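Local coordinates for protein alpha-galactosidase (Umbelopsis vinacea, PDB 3A5V) that hydrolyses terminal alpha-galactosyl residues as a glycoside hydrolase family 27 alpha-galactosidase, built from a beta/alpha barrel and a C-terminal beta-sandwich domain, at residues 282-294 against 358-370. Sequence-based numbering, arbitrary orientation.
With NAG (2-acetamido-2-deoxy-beta-D-glucopyranose), chain D.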
loop_
_atom_site.group_PDB
_atom_site.type_symbol
_atom_site.label_atom_id
_atom_site.label_comp_id
_atom_site.label_asym_id
_atom_site.label_seq_id
_atom_site.Cartn_x
_atom_site.Cartn_y
_atom_site.Cartn_z
ATOM N N LYS A 282 27.789 -1.262 33.045
ATOM C CA LYS A 282 28.118 0.129 33.413
ATOM C C LYS A 282 28.953 0.787 32.314
ATOM O O LYS A 282 28.759 1.947 31.994
ATOM C CB LYS A 282 28.897 0.180 34.734
ATOM C CG LYS A 282 28.107 -0.212 35.980
ATOM C CD LYS A 282 29.013 -0.150 37.244
ATOM C CE LYS A 282 28.210 -0.491 38.501
ATOM N NZ LYS A 282 29.076 -0.631 39.733
ATOM N N GLU A 283 29.895 0.034 31.748
ATOM C CA GLU A 283 30.745 0.545 30.662
ATOM C C GLU A 283 29.907 1.092 29.500
ATOM O O GLU A 283 30.253 2.123 28.900
ATOM C CB GLU A 283 31.694 -0.559 30.177
ATOM C CG GLU A 283 32.693 -0.098 29.123
ATOM C CD GLU A 283 33.656 -1.197 28.671
ATOM O OE1 GLU A 283 33.850 -2.197 29.416
ATOM O OE2 GLU A 283 34.204 -1.053 27.553
ATOM N N ILE A 284 28.804 0.408 29.194
ATOM C CA ILE A 284 27.921 0.810 28.076
ATOM C C ILE A 284 26.925 1.934 28.446
ATOM O O ILE A 284 26.704 2.873 27.672
ATOM C CB ILE A 284 27.149 -0.416 27.476
ATOM C CG1 ILE A 284 28.115 -1.544 27.026
ATOM C CG2 ILE A 284 26.193 0.026 26.311
ATOM C CD1 ILE A 284 29.182 -1.129 25.958
ATOM N N ILE A 285 26.324 1.852 29.630
ATOM C CA ILE A 285 25.227 2.782 29.949
ATOM C C ILE A 285 25.644 3.990 30.803
ATOM O O ILE A 285 24.827 4.884 31.045
ATOM C CB ILE A 285 23.991 2.062 30.556
ATOM C CG1 ILE A 285 24.272 1.579 31.998
ATOM C CG2 ILE A 285 23.503 0.908 29.600
ATOM C CD1 ILE A 285 23.049 0.964 32.712
ATOM N N MET A 286 26.891 4.013 31.278
ATOM C CA MET A 286 27.307 5.106 32.171
ATOM C C MET A 286 28.448 5.938 31.620
ATOM O O MET A 286 29.233 6.514 32.385
ATOM C CB MET A 286 27.669 4.586 33.580
ATOM C CG MET A 286 26.544 3.811 34.279
ATOM S SD MET A 286 27.063 3.415 35.979
ATOM C CE MET A 286 25.616 2.559 36.607
ATOM N N ASN A 287 28.544 6.008 30.298
ATOM C CA ASN A 287 29.611 6.778 29.673
ATOM C C ASN A 287 29.082 8.178 29.383
ATOM O O ASN A 287 28.274 8.361 28.475
ATOM C CB ASN A 287 30.095 6.069 28.394
ATOM C CG ASN A 287 31.254 6.799 27.707
ATOM O OD1 ASN A 287 31.252 8.027 27.603
ATOM N ND2 ASN A 287 32.241 6.038 27.224
ATOM N N LYS A 288 29.530 9.165 30.157
ATOM C CA LYS A 288 29.011 10.536 30.036
ATOM C C LYS A 288 29.200 11.148 28.660
ATOM O O LYS A 288 28.400 11.973 28.255
ATOM C CB LYS A 288 29.646 11.479 31.088
ATOM C CG LYS A 288 29.311 11.097 32.542
ATOM C CD LYS A 288 30.087 11.997 33.525
ATOM C CE LYS A 288 29.935 11.506 34.950
ATOM N NZ LYS A 288 30.603 12.506 35.867
ATOM N N GLU A 289 30.280 10.778 27.966
ATOM C CA GLU A 289 30.585 11.361 26.656
ATOM C C GLU A 289 29.601 10.854 25.590
ATOM O O GLU A 289 29.222 11.599 24.699
ATOM C CB GLU A 289 32.037 11.062 26.252
ATOM C CG GLU A 289 33.075 11.611 27.265
ATOM C CD GLU A 289 34.497 11.650 26.718
ATOM O OE1 GLU A 289 34.686 11.711 25.485
ATOM O OE2 GLU A 289 35.444 11.621 27.531
ATOM N N VAL A 290 29.186 9.595 25.707
ATOM C CA VAL A 290 28.169 9.030 24.803
ATOM C C VAL A 290 26.785 9.629 25.110
ATOM O O VAL A 290 26.065 10.035 24.200
ATOM C CB VAL A 290 28.133 7.491 24.869
ATOM C CG1 VAL A 290 27.144 6.925 23.813
ATOM C CG2 VAL A 290 29.538 6.907 24.649
ATOM N N ILE A 291 26.428 9.708 26.396
ATOM C CA ILE A 291 25.184 10.366 26.805
ATOM C C ILE A 291 25.133 11.810 26.286
ATOM O O ILE A 291 24.103 12.252 25.793
ATOM C CB ILE A 291 24.980 10.306 28.350
ATOM C CG1 ILE A 291 24.793 8.843 28.804
ATOM C CG2 ILE A 291 23.792 11.218 28.806
ATOM C CD1 ILE A 291 24.982 8.634 30.308
ATOM N N ALA A 292 26.262 12.521 26.364
ATOM C CA ALA A 292 26.335 13.893 25.849
ATOM C C ALA A 292 26.027 14.008 24.350
ATOM O O ALA A 292 25.609 15.065 23.874
ATOM C CB ALA A 292 27.717 14.497 26.165
ATOM N N VAL A 293 26.256 12.931 23.592
ATOM C CA VAL A 293 25.859 12.943 22.170
ATOM C C VAL A 293 24.331 12.935 22.047
ATOM O O VAL A 293 23.757 13.723 21.290
ATOM C CB VAL A 293 26.477 11.738 21.381
ATOM C CG1 VAL A 293 25.796 11.577 19.995
ATOM C CG2 VAL A 293 27.990 11.915 21.244
ATOM N N ASN A 294 23.680 12.039 22.793
ATOM C CA ASN A 294 22.215 11.941 22.809
ATOM C C ASN A 294 21.579 13.249 23.293
ATOM O O ASN A 294 20.559 13.703 22.761
ATOM C CB ASN A 294 21.777 10.746 23.692
ATOM C CG ASN A 294 20.242 10.563 23.741
ATOM O OD1 ASN A 294 19.598 10.930 24.722
ATOM N ND2 ASN A 294 19.666 9.978 22.683
ATOM N N ILE A 358 42.088 17.799 11.660
ATOM C CA ILE A 358 41.064 17.845 12.709
ATOM C C ILE A 358 41.351 16.754 13.740
ATOM O O ILE A 358 41.694 15.622 13.377
ATOM C CB ILE A 358 39.615 17.651 12.121
ATOM C CG1 ILE A 358 39.284 18.735 11.083
ATOM C CG2 ILE A 358 38.539 17.656 13.229
ATOM C CD1 ILE A 358 38.039 18.408 10.232
ATOM N N GLU A 359 41.219 17.107 15.019
ATOM C CA GLU A 359 41.378 16.148 16.101
ATOM C C GLU A 359 40.137 15.267 16.209
ATOM O O GLU A 359 39.006 15.763 16.198
ATOM C CB GLU A 359 41.598 16.842 17.455
ATOM C CG GLU A 359 41.859 15.824 18.570
ATOM C CD GLU A 359 41.876 16.399 19.989
ATOM O OE1 GLU A 359 41.599 17.596 20.183
ATOM O OE2 GLU A 359 42.151 15.607 20.918
ATOM N N VAL A 360 40.369 13.965 16.342
ATOM C CA VAL A 360 39.285 12.990 16.456
ATOM C C VAL A 360 39.409 12.284 17.797
ATOM O O VAL A 360 40.492 11.796 18.154
ATOM C CB VAL A 360 39.346 11.938 15.319
ATOM C CG1 VAL A 360 38.181 10.922 15.459
ATOM C CG2 VAL A 360 39.307 12.632 13.944
ATOM N N ARG A 361 38.304 12.236 18.532
ATOM C CA ARG A 361 38.265 11.577 19.843
ATOM C C ARG A 361 37.393 10.321 19.767
ATOM O O ARG A 361 36.335 10.327 19.126
ATOM C CB ARG A 361 37.690 12.542 20.878
ATOM C CG ARG A 361 37.576 11.979 22.288
ATOM C CD ARG A 361 37.102 13.062 23.260
ATOM N NE ARG A 361 37.084 12.592 24.653
ATOM C CZ ARG A 361 38.148 12.563 25.458
ATOM N NH1 ARG A 361 39.348 12.944 25.008
ATOM N NH2 ARG A 361 38.020 12.121 26.709
ATOM N N ASP A 362 37.839 9.258 20.427
ATOM C CA ASP A 362 37.058 8.029 20.534
ATOM C C ASP A 362 36.262 8.143 21.829
ATOM O O ASP A 362 36.848 8.164 22.924
ATOM C CB ASP A 362 37.978 6.802 20.538
ATOM C CG ASP A 362 37.215 5.475 20.528
ATOM O OD1 ASP A 362 36.182 5.341 21.240
ATOM O OD2 ASP A 362 37.664 4.549 19.812
ATOM N N LEU A 363 34.934 8.222 21.698
ATOM C CA LEU A 363 34.055 8.505 22.842
ATOM C C LEU A 363 33.856 7.336 23.805
ATOM O O LEU A 363 33.632 7.544 25.011
ATOM C CB LEU A 363 32.697 9.042 22.366
ATOM C CG LEU A 363 32.740 10.357 21.575
ATOM C CD1 LEU A 363 31.324 10.886 21.445
ATOM C CD2 LEU A 363 33.662 11.425 22.239
ATOM N N TRP A 364 33.925 6.115 23.284
ATOM C CA TRP A 364 33.865 4.918 24.141
ATOM C C TRP A 364 35.135 4.756 24.964
ATOM O O TRP A 364 35.067 4.488 26.169
ATOM C CB TRP A 364 33.602 3.646 23.318
ATOM C CG TRP A 364 32.143 3.556 22.907
ATOM C CD1 TRP A 364 31.643 3.581 21.630
ATOM C CD2 TRP A 364 31.008 3.472 23.785
ATOM N NE1 TRP A 364 30.272 3.504 21.656
ATOM C CE2 TRP A 364 29.850 3.431 22.963
ATOM C CE3 TRP A 364 30.858 3.399 25.184
ATOM C CZ2 TRP A 364 28.550 3.339 23.488
ATOM C CZ3 TRP A 364 29.553 3.311 25.716
ATOM C CH2 TRP A 364 28.417 3.281 24.864
ATOM N N LYS A 365 36.280 4.911 24.302
ATOM C CA LYS A 365 37.593 4.800 24.957
ATOM C C LYS A 365 37.891 6.043 25.783
ATOM O O LYS A 365 38.715 6.000 26.717
ATOM C CB LYS A 365 38.692 4.524 23.917
ATOM C CG LYS A 365 38.555 3.143 23.279
ATOM C CD LYS A 365 39.452 2.900 22.042
ATOM C CE LYS A 365 38.739 1.967 21.029
ATOM N NZ LYS A 365 38.562 0.564 21.503
ATOM N N GLN A 366 37.181 7.128 25.468
ATOM C CA GLN A 366 37.389 8.447 26.078
ATOM C C GLN A 366 38.862 8.878 25.947
ATOM O O GLN A 366 39.541 9.196 26.936
ATOM C CB GLN A 366 36.903 8.470 27.531
ATOM C CG GLN A 366 35.410 8.135 27.700
ATOM C CD GLN A 366 34.925 8.337 29.124
ATOM O OE1 GLN A 366 35.695 8.200 30.074
ATOM N NE2 GLN A 366 33.651 8.677 29.278
ATOM N N LYS A 367 39.350 8.864 24.711
ATOM C CA LYS A 367 40.708 9.311 24.434
ATOM C C LYS A 367 40.800 9.952 23.059
ATOM O O LYS A 367 40.069 9.577 22.129
ATOM C CB LYS A 367 41.706 8.158 24.550
ATOM C CG LYS A 367 41.553 7.101 23.491
ATOM C CD LYS A 367 42.713 6.117 23.499
ATOM C CE LYS A 367 42.484 5.027 22.454
ATOM N NZ LYS A 367 43.434 3.897 22.650
ATOM N N SER A 368 41.703 10.920 22.947
ATOM C CA SER A 368 42.033 11.515 21.669
ATOM C C SER A 368 42.766 10.503 20.800
ATOM O O SER A 368 43.665 9.801 21.278
ATOM C CB SER A 368 42.930 12.736 21.856
ATOM O OG SER A 368 43.211 13.321 20.590
ATOM N N LEU A 369 42.379 10.432 19.528
ATOM C CA LEU A 369 43.121 9.629 18.564
ATOM C C LEU A 369 44.163 10.465 17.833
ATOM O O LEU A 369 44.891 9.935 17.001
ATOM C CB LEU A 369 42.184 8.936 17.558
ATOM C CG LEU A 369 41.125 7.979 18.136
ATOM C CD1 LEU A 369 40.260 7.411 16.997
ATOM C CD2 LEU A 369 41.764 6.850 18.997
ATOM N N GLY A 370 44.235 11.755 18.153
ATOM C CA GLY A 370 45.140 12.674 17.466
ATOM C C GLY A 370 44.445 13.375 16.311
ATOM O O GLY A 370 43.218 13.305 16.183
HETATM C C1 NAG D . 44.380 19.550 15.090
HETATM C C2 NAG D . 45.113 20.740 14.441
HETATM C C3 NAG D . 44.642 22.068 15.041
HETATM C C4 NAG D . 43.117 22.177 14.979
HETATM C C5 NAG D . 42.465 20.902 15.545
HETATM C C6 NAG D . 40.943 20.945 15.388
HETATM C C7 NAG D . 47.370 20.689 13.522
HETATM C C8 NAG D . 48.814 20.331 13.752
HETATM N N2 NAG D . 46.557 20.606 14.574
HETATM O O3 NAG D . 45.222 23.152 14.346
HETATM O O4 NAG D . 42.684 23.274 15.761
HETATM O O5 NAG D . 42.986 19.755 14.916
HETATM O O6 NAG D . 40.348 19.852 16.046
HETATM O O7 NAG D . 46.992 21.063 12.402
HETATM O O HOH W 1 33.845 1.324 26.655
HETATM O O HOH W 2 32.035 8.875 31.805
#
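Glu289, in the first turn of helix 288-294, and Leu363, in the turn of the hairpin formed by antiparallel strands 358-362 and 367-372, bring the two backbones closest, their CA atoms 5.9 Å apart. Arg361 reaches Glu289 with a chain extended from CG to NE and grips it side-on: NE donates to OE1 at 2.7 Å and NH2 to OE2, nearly straight, with carboxylate and guanidinium almost coplanar. The amide of Gln366 stacks on the same carboxylate, planes 16° apart. Were Glu289 an alanine, the Arg361 guanidinium would probably lose its anionic mate and the Gln366 amide the flat group it lies against. Asn287 suits the N-cap because its OD1 accepts from Val290 N, and weakly from Glu289 N, while ND2 donates to Leu363 O at 3.0 Å. Its CG, anti to the backbone N (chi1 -178°), points the amide at the hairpin, where Gln366 NE2 adds a weak bond to OD1. A water joins Gln366 NE2 to Lys288 N. Branched Val290 sets CG2 squarely over the six-membered ring of Trp364, 3.5 Å from its centroid, a CH-pi contact; at the ring edge CH2 meets Ile284 O. Thr259 of helix 251-263 accepts from Trp364 NE1, and Arg255 makes a cation-pi contact with the indole. Beyond, Val293 CG2 presses tightly on Leu363 CD1 at 3.5 Å. The contact thus joins the barrel to the C-terminal sandwich through a bidentate salt bridge, an N-cap asparagine whose amide also bonds to the hairpin, and an indole inserted against the barrel helices, so that charged, polar and apolar contacts lie side by side where the two domains meet.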